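Local structure of membrane-anchored mycosin mycp1 (Mycobacterium thermoresistibile, 4HVL) at residues D70-N74 with D97-T103; E82-V88 with R127-H133. The protein is a membrane-anchored, subtilisin-like serine protease and an essential component of the ESX-1 type VII secretion system of mycobacteria. All blocks are in the same frame, centred on the assembly; numbering follows the deposited sequence.

Contact 1 (D70-N74 with D97-T103); sequences DTGVN and DCDAHGT. With ZN (zinc ion), chain G.
A subtilisin-type charge relay system probably draws its Asp and His from this contact: Asp-70, at the end of strand 65-70, and His-101, the N-cap of helix 102-110, with Ser-312 as the likely third member. ND1 of His-101 lies 2.6 Å from OD1 of Asp-70 and donates to its syn lone pair. OD1 lies 6° out of the ring plane, at its edge, although the carboxylate as a whole is turned 38° from the ring. The anti lone pair of the same oxygen takes the backbone N-H of Thr-71, and OD2 is hydrogen-bonded to the hydroxyls of Ser-180 and Thr-105, which helps to fix the carboxylate's rotation.

Behind this pair, Asp-97 knits the loop to the helix start. Its OD1 is met from opposite faces of the carboxylate by OG1 of Thr-71, at 2.9 Å, and by the backbone N of Asp-99, the latter closing an Asx turn. OD2 gathers three donors, the backbone N of His-101 and both N and OG1 of Thr-103. With chi1 at 66°, OG1 of Thr-71 sits between its backbone N and carbonyl carbon, from where it donates to Asp-97 and also accepts from N of Gly-102 at 2.8 Å. OG1 of Thr-103 in turn accepts from N of Asn-74, 2.9 Å away, and Asn-74 OD1 receives N of Asp-97 from above the amide plane.

On the far side of the imidazole, NE2 of His-101 binds a zinc ion at 2.1 Å, a metal that Ser-312 also binds and that carries a water ligand at 2.1 Å.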
loop_
_atom_site.group_PDB
_atom_site.type_symbol
_atom_site.label_atom_id
_atom_site.label_comp_id
_atom_site.label_asym_id
_atom_site.label_seq_id
_atom_site.Cartn_x
_atom_site.Cartn_y
_atom_site.Cartn_z
ATOM N N ASP A 70 1.802 -7.487 0.002
ATOM C CA ASP A 70 2.163 -7.168 1.382
ATOM C C ASP A 70 2.956 -8.384 1.943
ATOM O O ASP A 70 3.741 -8.985 1.198
ATOM C CB ASP A 70 0.867 -6.871 2.154
ATOM C CG ASP A 70 1.084 -6.042 3.413
ATOM O OD1 ASP A 70 1.844 -6.529 4.293
ATOM O OD2 ASP A 70 0.458 -4.937 3.535
ATOM N N THR A 71 2.765 -8.759 3.213
ATOM C CA THR A 71 3.574 -9.807 3.834
ATOM C C THR A 71 2.789 -11.140 3.959
ATOM O O THR A 71 3.128 -11.986 4.790
ATOM C CB THR A 71 4.039 -9.390 5.249
ATOM O OG1 THR A 71 2.887 -9.287 6.101
ATOM C CG2 THR A 71 4.782 -8.056 5.217
ATOM N N GLY A 72 1.748 -11.332 3.144
ATOM C CA GLY A 72 0.884 -12.496 3.333
ATOM C C GLY A 72 -0.227 -12.230 4.344
ATOM O O GLY A 72 -0.239 -11.198 5.059
ATOM N N VAL A 73 -1.165 -13.168 4.395
ATOM C CA VAL A 73 -2.349 -13.067 5.245
ATOM C C VAL A 73 -2.653 -14.423 5.867
ATOM O O VAL A 73 -2.648 -15.454 5.168
ATOM C CB VAL A 73 -3.584 -12.630 4.439
ATOM C CG1 VAL A 73 -4.836 -12.653 5.313
ATOM C CG2 VAL A 73 -3.391 -11.231 3.868
ATOM N N ASN A 74 -2.877 -14.429 7.181
ATOM C CA ASN A 74 -3.407 -15.598 7.843
ATOM C C ASN A 74 -4.911 -15.418 7.875
ATOM O O ASN A 74 -5.425 -14.548 8.561
ATOM C CB ASN A 74 -2.819 -15.774 9.229
ATOM C CG ASN A 74 -1.363 -16.134 9.199
ATOM O OD1 ASN A 74 -0.891 -16.855 8.307
ATOM N ND2 ASN A 74 -0.631 -15.645 10.179
ATOM N N ASP A 97 1.176 -15.223 6.876
ATOM C CA ASP A 97 1.694 -13.938 7.319
ATOM C C ASP A 97 2.625 -14.229 8.493
ATOM O O ASP A 97 2.167 -14.688 9.518
ATOM C CB ASP A 97 0.561 -13.013 7.781
ATOM C CG ASP A 97 1.045 -11.647 8.157
ATOM O OD1 ASP A 97 2.271 -11.367 7.953
ATOM O OD2 ASP A 97 0.186 -10.834 8.590
ATOM N N CYS A 98 3.913 -13.944 8.320
ATOM C CA CYS A 98 4.904 -14.144 9.365
ATOM C C CYS A 98 5.257 -12.806 10.050
ATOM O O CYS A 98 6.029 -12.788 10.991
ATOM C CB CYS A 98 6.156 -14.806 8.751
ATOM S SG CYS A 98 7.233 -15.721 9.872
ATOM N N ASP A 99 4.638 -11.706 9.620
ATOM C CA ASP A 99 5.061 -10.365 10.031
ATOM C C ASP A 99 3.984 -9.577 10.767
ATOM O O ASP A 99 4.176 -8.418 11.047
ATOM C CB ASP A 99 5.475 -9.557 8.792
ATOM C CG ASP A 99 6.702 -10.125 8.109
ATOM O OD1 ASP A 99 6.685 -11.295 7.685
ATOM O OD2 ASP A 99 7.693 -9.400 8.024
ATOM N N ALA A 100 2.820 -10.165 10.999
ATOM C CA ALA A 100 1.731 -9.432 11.625
ATOM C C ALA A 100 1.524 -8.108 10.920
ATOM O O ALA A 100 1.467 -7.068 11.555
ATOM C CB ALA A 100 2.023 -9.216 13.108
ATOM N N HIS A 101 1.419 -8.147 9.597
ATOM C CA HIS A 101 1.310 -6.945 8.832
ATOM C C HIS A 101 0.239 -7.104 7.748
ATOM O O HIS A 101 -0.811 -6.456 7.816
ATOM C CB HIS A 101 2.699 -6.552 8.273
ATOM C CG HIS A 101 2.742 -5.192 7.659
ATOM N ND1 HIS A 101 2.381 -4.966 6.348
ATOM C CD2 HIS A 101 3.047 -3.977 8.179
ATOM C CE1 HIS A 101 2.492 -3.675 6.075
ATOM N NE2 HIS A 101 2.884 -3.051 7.171
ATOM N N GLY A 102 0.483 -7.977 6.777
ATOM C CA GLY A 102 -0.431 -8.157 5.658
ATOM C C GLY A 102 -1.846 -8.536 6.066
ATOM O O GLY A 102 -2.827 -8.101 5.457
ATOM N N THR A 103 -1.954 -9.332 7.115
ATOM C CA THR A 103 -3.262 -9.702 7.639
ATOM C C THR A 103 -4.007 -8.433 8.055
ATOM O O THR A 103 -5.199 -8.280 7.793
ATOM C CB THR A 103 -3.110 -10.642 8.852
ATOM O OG1 THR A 103 -2.380 -11.816 8.442
ATOM C CG2 THR A 103 -4.470 -11.048 9.375
HETATM ZN ZN ZN G . 3.454 -0.988 7.071
HETATM O O HOH W 1 5.216 -12.871 6.128
HETATM O O HOH W 2 5.344 -1.028 8.076
#

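Contact 2 (E82-V88 with R127-H133); sequences EPGGDFV and RILSLRH. With ZN (zinc ion), chain B.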
loop_
_atom_site.group_PDB
_atom_site.type_symbol
_atom_site.label_atom_id
_atom_site.label_comp_id
_atom_site.label_asym_id
_atom_site.label_seq_id
_atom_site.Cartn_x
_atom_site.Cartn_y
_atom_site.Cartn_z
ATOM N N GLU A 82 -7.782 -15.116 -0.137
ATOM C CA GLU A 82 -7.546 -16.222 -1.055
ATOM C C GLU A 82 -6.095 -16.166 -1.543
ATOM O O GLU A 82 -5.497 -15.078 -1.577
ATOM C CB GLU A 82 -8.544 -16.164 -2.204
ATOM C CG GLU A 82 -9.980 -16.411 -1.755
ATOM C CD GLU A 82 -11.011 -16.069 -2.831
ATOM O OE1 GLU A 82 -11.048 -16.779 -3.848
ATOM O OE2 GLU A 82 -11.781 -15.088 -2.673
ATOM N N PRO A 83 -5.510 -17.338 -1.865
ATOM C CA PRO A 83 -4.121 -17.382 -2.290
ATOM C C PRO A 83 -3.862 -16.522 -3.542
ATOM O O PRO A 83 -4.557 -16.655 -4.548
ATOM C CB PRO A 83 -3.858 -18.878 -2.595
ATOM C CG PRO A 83 -5.119 -19.633 -2.240
ATOM C CD PRO A 83 -6.137 -18.673 -1.713
ATOM N N GLY A 84 -2.896 -15.623 -3.464
ATOM C CA GLY A 84 -2.489 -14.835 -4.629
ATOM C C GLY A 84 -1.051 -15.085 -5.045
ATOM O O GLY A 84 -0.577 -14.494 -6.002
ATOM N N GLY A 85 -0.353 -15.957 -4.325
ATOM C CA GLY A 85 1.049 -16.241 -4.613
ATOM C C GLY A 85 2.048 -15.686 -3.604
ATOM O O GLY A 85 1.753 -14.755 -2.824
ATOM N N ASP A 86 3.235 -16.287 -3.631
ATOM C CA ASP A 86 4.327 -15.975 -2.716
ATOM C C ASP A 86 5.566 -15.623 -3.518
ATOM O O ASP A 86 5.991 -16.390 -4.391
ATOM C CB ASP A 86 4.589 -17.198 -1.849
ATOM C CG ASP A 86 5.214 -16.865 -0.516
ATOM O OD1 ASP A 86 6.022 -15.927 -0.411
ATOM O OD2 ASP A 86 4.930 -17.596 0.450
ATOM N N PHE A 87 6.139 -14.466 -3.208
ATOM C CA PHE A 87 7.360 -13.981 -3.840
ATOM C C PHE A 87 8.507 -13.900 -2.835
ATOM O O PHE A 87 9.529 -13.324 -3.121
ATOM C CB PHE A 87 7.066 -12.636 -4.502
ATOM C CG PHE A 87 6.034 -12.739 -5.602
ATOM C CD1 PHE A 87 4.710 -12.954 -5.307
ATOM C CD2 PHE A 87 6.409 -12.671 -6.921
ATOM C CE1 PHE A 87 3.774 -13.101 -6.309
ATOM C CE2 PHE A 87 5.469 -12.805 -7.939
ATOM C CZ PHE A 87 4.151 -13.008 -7.623
ATOM N N VAL A 88 8.324 -14.523 -1.671
ATOM C CA VAL A 88 9.357 -14.655 -0.621
ATOM C C VAL A 88 9.758 -16.111 -0.476
ATOM O O VAL A 88 10.935 -16.490 -0.672
ATOM C CB VAL A 88 8.806 -14.102 0.718
ATOM C CG1 VAL A 88 9.766 -14.351 1.881
ATOM C CG2 VAL A 88 8.523 -12.619 0.547
ATOM N N ARG A 127 -13.764 -9.317 -2.226
ATOM C CA ARG A 127 -12.816 -10.432 -2.117
ATOM C C ARG A 127 -11.403 -9.879 -1.909
ATOM O O ARG A 127 -11.107 -8.757 -2.324
ATOM C CB ARG A 127 -12.834 -11.311 -3.361
ATOM C CG ARG A 127 -14.021 -12.255 -3.422
ATOM C CD ARG A 127 -14.159 -12.915 -4.792
ATOM N NE ARG A 127 -13.215 -14.016 -5.008
ATOM C CZ ARG A 127 -12.253 -14.062 -5.940
ATOM N NH1 ARG A 127 -12.041 -13.049 -6.786
ATOM N NH2 ARG A 127 -11.475 -15.138 -6.030
ATOM N N ILE A 128 -10.549 -10.679 -1.276
ATOM C CA ILE A 128 -9.152 -10.333 -1.004
ATOM C C ILE A 128 -8.251 -11.432 -1.571
ATOM O O ILE A 128 -8.402 -12.602 -1.198
ATOM C CB ILE A 128 -8.905 -10.317 0.519
ATOM C CG1 ILE A 128 -9.752 -9.251 1.200
ATOM C CG2 ILE A 128 -7.429 -10.136 0.853
ATOM C CD1 ILE A 128 -10.241 -9.704 2.564
ATOM N N LEU A 129 -7.333 -11.062 -2.458
ATOM C CA LEU A 129 -6.270 -11.968 -2.908
ATOM C C LEU A 129 -4.974 -11.533 -2.233
ATOM O O LEU A 129 -4.636 -10.336 -2.274
ATOM C CB LEU A 129 -6.113 -11.893 -4.416
ATOM C CG LEU A 129 -7.410 -12.143 -5.175
ATOM C CD1 LEU A 129 -7.168 -12.034 -6.670
ATOM C CD2 LEU A 129 -8.003 -13.501 -4.817
ATOM N N SER A 130 -4.280 -12.473 -1.588
ATOM C CA SER A 130 -3.038 -12.172 -0.853
ATOM C C SER A 130 -1.777 -12.614 -1.607
ATOM O O SER A 130 -1.577 -13.796 -1.882
ATOM C CB SER A 130 -3.053 -12.825 0.539
ATOM O OG SER A 130 -1.833 -12.580 1.253
ATOM N N LEU A 131 -0.928 -11.647 -1.919
ATOM C CA LEU A 131 0.377 -11.907 -2.526
ATOM C C LEU A 131 1.426 -11.493 -1.517
ATOM O O LEU A 131 1.443 -10.330 -1.072
ATOM C CB LEU A 131 0.568 -11.079 -3.786
ATOM C CG LEU A 131 -0.331 -11.354 -4.984
ATOM C CD1 LEU A 131 -1.679 -10.632 -4.857
ATOM C CD2 LEU A 131 0.374 -10.913 -6.262
ATOM N N ARG A 132 2.279 -12.434 -1.115
ATOM C CA ARG A 132 3.364 -12.110 -0.222
ATOM C C ARG A 132 4.580 -11.692 -1.062
ATOM O O ARG A 132 5.127 -12.486 -1.828
ATOM C CB ARG A 132 3.715 -13.246 0.744
ATOM C CG ARG A 132 4.970 -12.922 1.548
ATOM C CD ARG A 132 5.114 -13.715 2.817
ATOM N NE ARG A 132 5.416 -15.120 2.538
ATOM C CZ ARG A 132 5.759 -16.006 3.463
ATOM N NH1 ARG A 132 5.856 -15.645 4.727
ATOM N NH2 ARG A 132 5.986 -17.263 3.113
ATOM N N HIS A 133 4.988 -10.445 -0.889
ATOM C CA HIS A 133 6.175 -9.910 -1.534
ATOM C C HIS A 133 7.321 -9.608 -0.542
ATOM O O HIS A 133 8.485 -9.632 -0.953
ATOM C CB HIS A 133 5.835 -8.663 -2.350
ATOM C CG HIS A 133 7.038 -8.009 -2.943
ATOM N ND1 HIS A 133 7.667 -6.944 -2.341
ATOM C CD2 HIS A 133 7.808 -8.351 -4.002
ATOM C CE1 HIS A 133 8.744 -6.621 -3.033
ATOM N NE2 HIS A 133 8.847 -7.458 -4.049
HETATM ZN ZN ZN B . 7.368 -5.865 -0.516
HETATM O O HOH W 3 -11.921 -13.175 -0.398
#
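Asp-86 and Arg-132 run side by side, pointing the same way, and join in a two-pronged salt bridge. The guanidinium comes side-on: NH2 reaches OD2 of Asp-86 at 2.9 Å through its syn lone pair, and NE reaches OD1 at 3.1 Å, with the two planes 51° apart. OD1 also accepts the backbone N of Val-88 from the opposite face, an Asx turn that holds the carboxylate in place, while CG1 of Val-88 covers one face of the guanidinium. At the other end, Glu-82 and Arg-127 cross at about a right angle, and NH2 of Arg-127 meets OE1 of Glu-82 at 2.8 Å from above the carboxylate plane. A water links OE2 of Glu-82 to the backbone N of Ile-128.

Between these bridges the backbones pair in parallel. Glu-82 N binds O of Ile-128, and Glu-82 O takes N of Ser-130 at 2.9 Å. A beta bulge at Gly-84 and Gly-85 then shifts the register by one, after which Gly-85 O accepts N of Arg-132, and Phe-87 N binds O of Arg-132. Beside the bulge, CE1 of Phe-87 packs on CD2 of Leu-131 at 4.0 Å; helix 154-171 covers both side chains.

Just past the strand, His-133 binds a zinc ion through ND1 at 2.1 Å, together with Thr-134 and Glu-181, while its NE2 is hydrogen-bonded to O of Ser-158. Strands 82-86 and 127-132, neighbours at the edge of the parallel sheet, are joined through helix 102-110 by a left-handed beta-alpha-beta crossover, the rare connection characteristic of the subtilisin fold.

From the N terminus, strand 65-70 runs into the loop 70-74, followed by strand 82-86, the loop 97-103 with the start of helix 102-110, and finally strand 127-132. Contact 1 closes a loop of 22 residues that contains strand 82-86, and contact 2 closes one of 38 residues that contains helix 102-110, a left-handed crossover of a kind rare in parallel sheets; the two loops cross, since their segments alternate. The contacts touch where strands 65-70 and 127-132 lie side by side, with Asp-70 probably hydrogen-bonded through its backbone to Leu-131 and His-133. Contact 2 thus joins the sheet edge to the strand flanking the Asp-His pair of contact 1.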